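Local atomic coordinates of aerobactin synthase IucC (Klebsiella pneumoniae, PDB entry 6CN7), a protein that probably catalyses the ATP-dependent attachment of a second N-acetyl-N-hydroxylysine to citryl-N-acetyl-N-hydroxylysine, the step that completes the siderophore aerobactin. Residues E355-W360 with R439-D444. The protein carries 5 engineered substitutions. Sequence-based numbering, arbitrary orientation.
Sequences ENPCRW and RVLLKD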
loop_
_atom_site.group_PDB
_atom_site.type_symbol
_atom_site.label_atom_id
_atom_site.label_comp_id
_atom_site.label_asym_id
_atom_site.label_seq_id
_atom_site.Cartn_x
_atom_site.Cartn_y
_atom_site.Cartn_z
ATOM N N GLU A 355 10.008 -25.966 11.528
ATOM C CA GLU A 355 11.137 -26.849 11.278
ATOM C C GLU A 355 11.315 -27.045 9.777
ATOM O O GLU A 355 10.383 -27.467 9.084
ATOM C CB GLU A 355 10.904 -28.182 11.983
ATOM C CG GLU A 355 12.158 -28.940 12.337
ATOM C CD GLU A 355 11.871 -30.140 13.215
ATOM O OE1 GLU A 355 10.707 -30.302 13.633
ATOM O OE2 GLU A 355 12.809 -30.919 13.486
ATOM N N ASN A 356 12.504 -26.727 9.277
ATOM C CA ASN A 356 12.838 -26.921 7.871
ATOM C C ASN A 356 13.148 -28.397 7.613
ATOM O O ASN A 356 13.752 -29.057 8.460
ATOM C CB ASN A 356 14.042 -26.052 7.497
ATOM C CG ASN A 356 14.419 -26.144 6.026
ATOM O OD1 ASN A 356 14.420 -27.221 5.431
ATOM N ND2 ASN A 356 14.770 -25.006 5.440
ATOM N N PRO A 357 12.733 -28.946 6.466
ATOM C CA PRO A 357 13.063 -30.352 6.175
ATOM C C PRO A 357 14.528 -30.711 6.370
ATOM O O PRO A 357 14.824 -31.824 6.823
ATOM C CB PRO A 357 12.636 -30.496 4.709
ATOM C CG PRO A 357 11.486 -29.571 4.578
ATOM C CD PRO A 357 11.784 -28.396 5.480
ATOM N N CYS A 358 15.455 -29.804 6.051
ATOM C CA CYS A 358 16.873 -30.148 6.081
ATOM C C CYS A 358 17.317 -30.678 7.438
ATOM O O CYS A 358 18.343 -31.362 7.519
ATOM C CB CYS A 358 17.722 -28.933 5.705
ATOM S SG CYS A 358 18.030 -27.795 7.070
ATOM N N ARG A 359 16.575 -30.375 8.505
ATOM C CA ARG A 359 16.899 -30.934 9.814
ATOM C C ARG A 359 16.837 -32.457 9.797
ATOM O O ARG A 359 17.683 -33.127 10.400
ATOM C CB ARG A 359 15.947 -30.370 10.870
ATOM C CG ARG A 359 16.549 -29.241 11.706
ATOM C CD ARG A 359 15.500 -28.236 12.163
ATOM N NE ARG A 359 15.227 -28.322 13.597
ATOM C CZ ARG A 359 15.819 -27.574 14.523
ATOM N NH1 ARG A 359 16.732 -26.671 14.183
ATOM N NH2 ARG A 359 15.498 -27.727 15.802
ATOM N N TRP A 360 15.850 -33.022 9.106
ATOM C CA TRP A 360 15.600 -34.457 9.129
ATOM C C TRP A 360 16.096 -35.182 7.884
ATOM O O TRP A 360 15.975 -36.409 7.815
ATOM C CB TRP A 360 14.100 -34.717 9.307
ATOM C CG TRP A 360 13.586 -34.340 10.661
ATOM C CD1 TRP A 360 13.067 -33.136 11.039
ATOM C CD2 TRP A 360 13.546 -35.176 11.825
ATOM N NE1 TRP A 360 12.706 -33.171 12.363
ATOM C CE2 TRP A 360 12.989 -34.412 12.870
ATOM C CE3 TRP A 360 13.926 -36.496 12.086
ATOM C CZ2 TRP A 360 12.803 -34.922 14.152
ATOM C CZ3 TRP A 360 13.740 -37.001 13.360
ATOM C CH2 TRP A 360 13.184 -36.215 14.377
ATOM N N ARG A 439 10.392 -40.895 1.991
ATOM C CA ARG A 439 9.391 -40.768 3.039
ATOM C C ARG A 439 8.700 -39.423 2.870
ATOM O O ARG A 439 9.129 -38.577 2.081
ATOM C CB ARG A 439 10.018 -40.907 4.428
ATOM C CG ARG A 439 11.179 -39.963 4.699
ATOM C CD ARG A 439 11.940 -40.431 5.925
ATOM N NE ARG A 439 12.937 -39.471 6.389
ATOM C CZ ARG A 439 14.194 -39.426 5.962
ATOM N NH1 ARG A 439 14.624 -40.282 5.043
ATOM N NH2 ARG A 439 15.027 -38.518 6.452
ATOM N N VAL A 440 7.617 -39.238 3.615
ATOM C CA VAL A 440 6.821 -38.021 3.531
ATOM C C VAL A 440 7.131 -37.139 4.731
ATOM O O VAL A 440 7.444 -37.623 5.824
ATOM C CB VAL A 440 5.312 -38.335 3.446
ATOM C CG1 VAL A 440 4.781 -38.870 4.775
ATOM C CG2 VAL A 440 4.540 -37.107 3.008
ATOM N N LEU A 441 7.060 -35.826 4.519
ATOM C CA LEU A 441 7.235 -34.836 5.574
ATOM C C LEU A 441 5.976 -33.986 5.643
ATOM O O LEU A 441 5.566 -33.397 4.636
ATOM C CB LEU A 441 8.460 -33.955 5.316
ATOM C CG LEU A 441 9.843 -34.541 5.625
ATOM C CD1 LEU A 441 10.216 -35.644 4.652
ATOM C CD2 LEU A 441 10.886 -33.444 5.603
ATOM N N LEU A 442 5.365 -33.931 6.821
ATOM C CA LEU A 442 4.152 -33.160 7.046
ATOM C C LEU A 442 4.474 -31.967 7.934
ATOM O O LEU A 442 5.290 -32.073 8.855
ATOM C CB LEU A 442 3.071 -34.028 7.693
ATOM C CG LEU A 442 2.845 -35.377 7.005
ATOM C CD1 LEU A 442 1.929 -36.251 7.837
ATOM C CD2 LEU A 442 2.284 -35.184 5.604
ATOM N N LYS A 443 3.834 -30.831 7.650
ATOM C CA LYS A 443 4.176 -29.585 8.330
ATOM C C LYS A 443 2.981 -28.742 8.759
ATOM O O LYS A 443 3.110 -27.997 9.735
ATOM C CB LYS A 443 5.083 -28.730 7.434
ATOM C CG LYS A 443 4.539 -28.501 6.026
ATOM C CD LYS A 443 5.522 -27.731 5.151
ATOM C CE LYS A 443 6.761 -28.557 4.832
ATOM N NZ LYS A 443 7.644 -27.904 3.826
ATOM N N ASP A 444 1.831 -28.824 8.091
ATOM C CA ASP A 444 0.706 -27.932 8.357
ATOM C C ASP A 444 -0.354 -28.650 9.185
ATOM O O ASP A 444 -1.062 -29.532 8.685
ATOM C CB ASP A 444 0.119 -27.402 7.052
ATOM C CG ASP A 444 0.977 -26.313 6.436
ATOM O OD1 ASP A 444 1.397 -25.405 7.179
ATOM O OD2 ASP A 444 1.250 -26.363 5.217
#
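Leu441 turns CG anti to its carbonyl carbon (chi1 -78°), swinging the side chain toward the loop, where its CD2 branch meets the Pro357 ring, while Arg439 sets CG between its backbone N and C (chi1 54°) and then runs extended to NE, delivering its guanidinium to the Trp360 carbonyl. CD2 of Leu441 lies 3.5 Å from CB of Pro357, an apolar contact between two buried residues. At the other end Arg439 NH2 reaches Trp360 O at 2.7 Å, with the oxygen at the guanidinium edge and in its plane; the N-H...O angle of 119° makes this a weak bond, and the stronger partner of the arginine is Glu365, bridged through NH1. Within 355-360, Asn356 OD1 accepts from Cys358 N at 2.9 Å in an Asx turn, and Glu355 OE2 takes the indole NE1 of Trp360 from above the carboxylate plane. Lys443 NZ, weakly hydrogen-bonded to Thr429 OG1, stands 4.3 Å from CG of Pro357. The loop after strand 350-355 of the large antiparallel sheet packs on strand 436-442 of the four-stranded mixed sheet, between strands 320-321 and 428-433; Val320 touches Trp360, Arg439 and Leu441, and helix 395-417 contacts Val440 and Leu442.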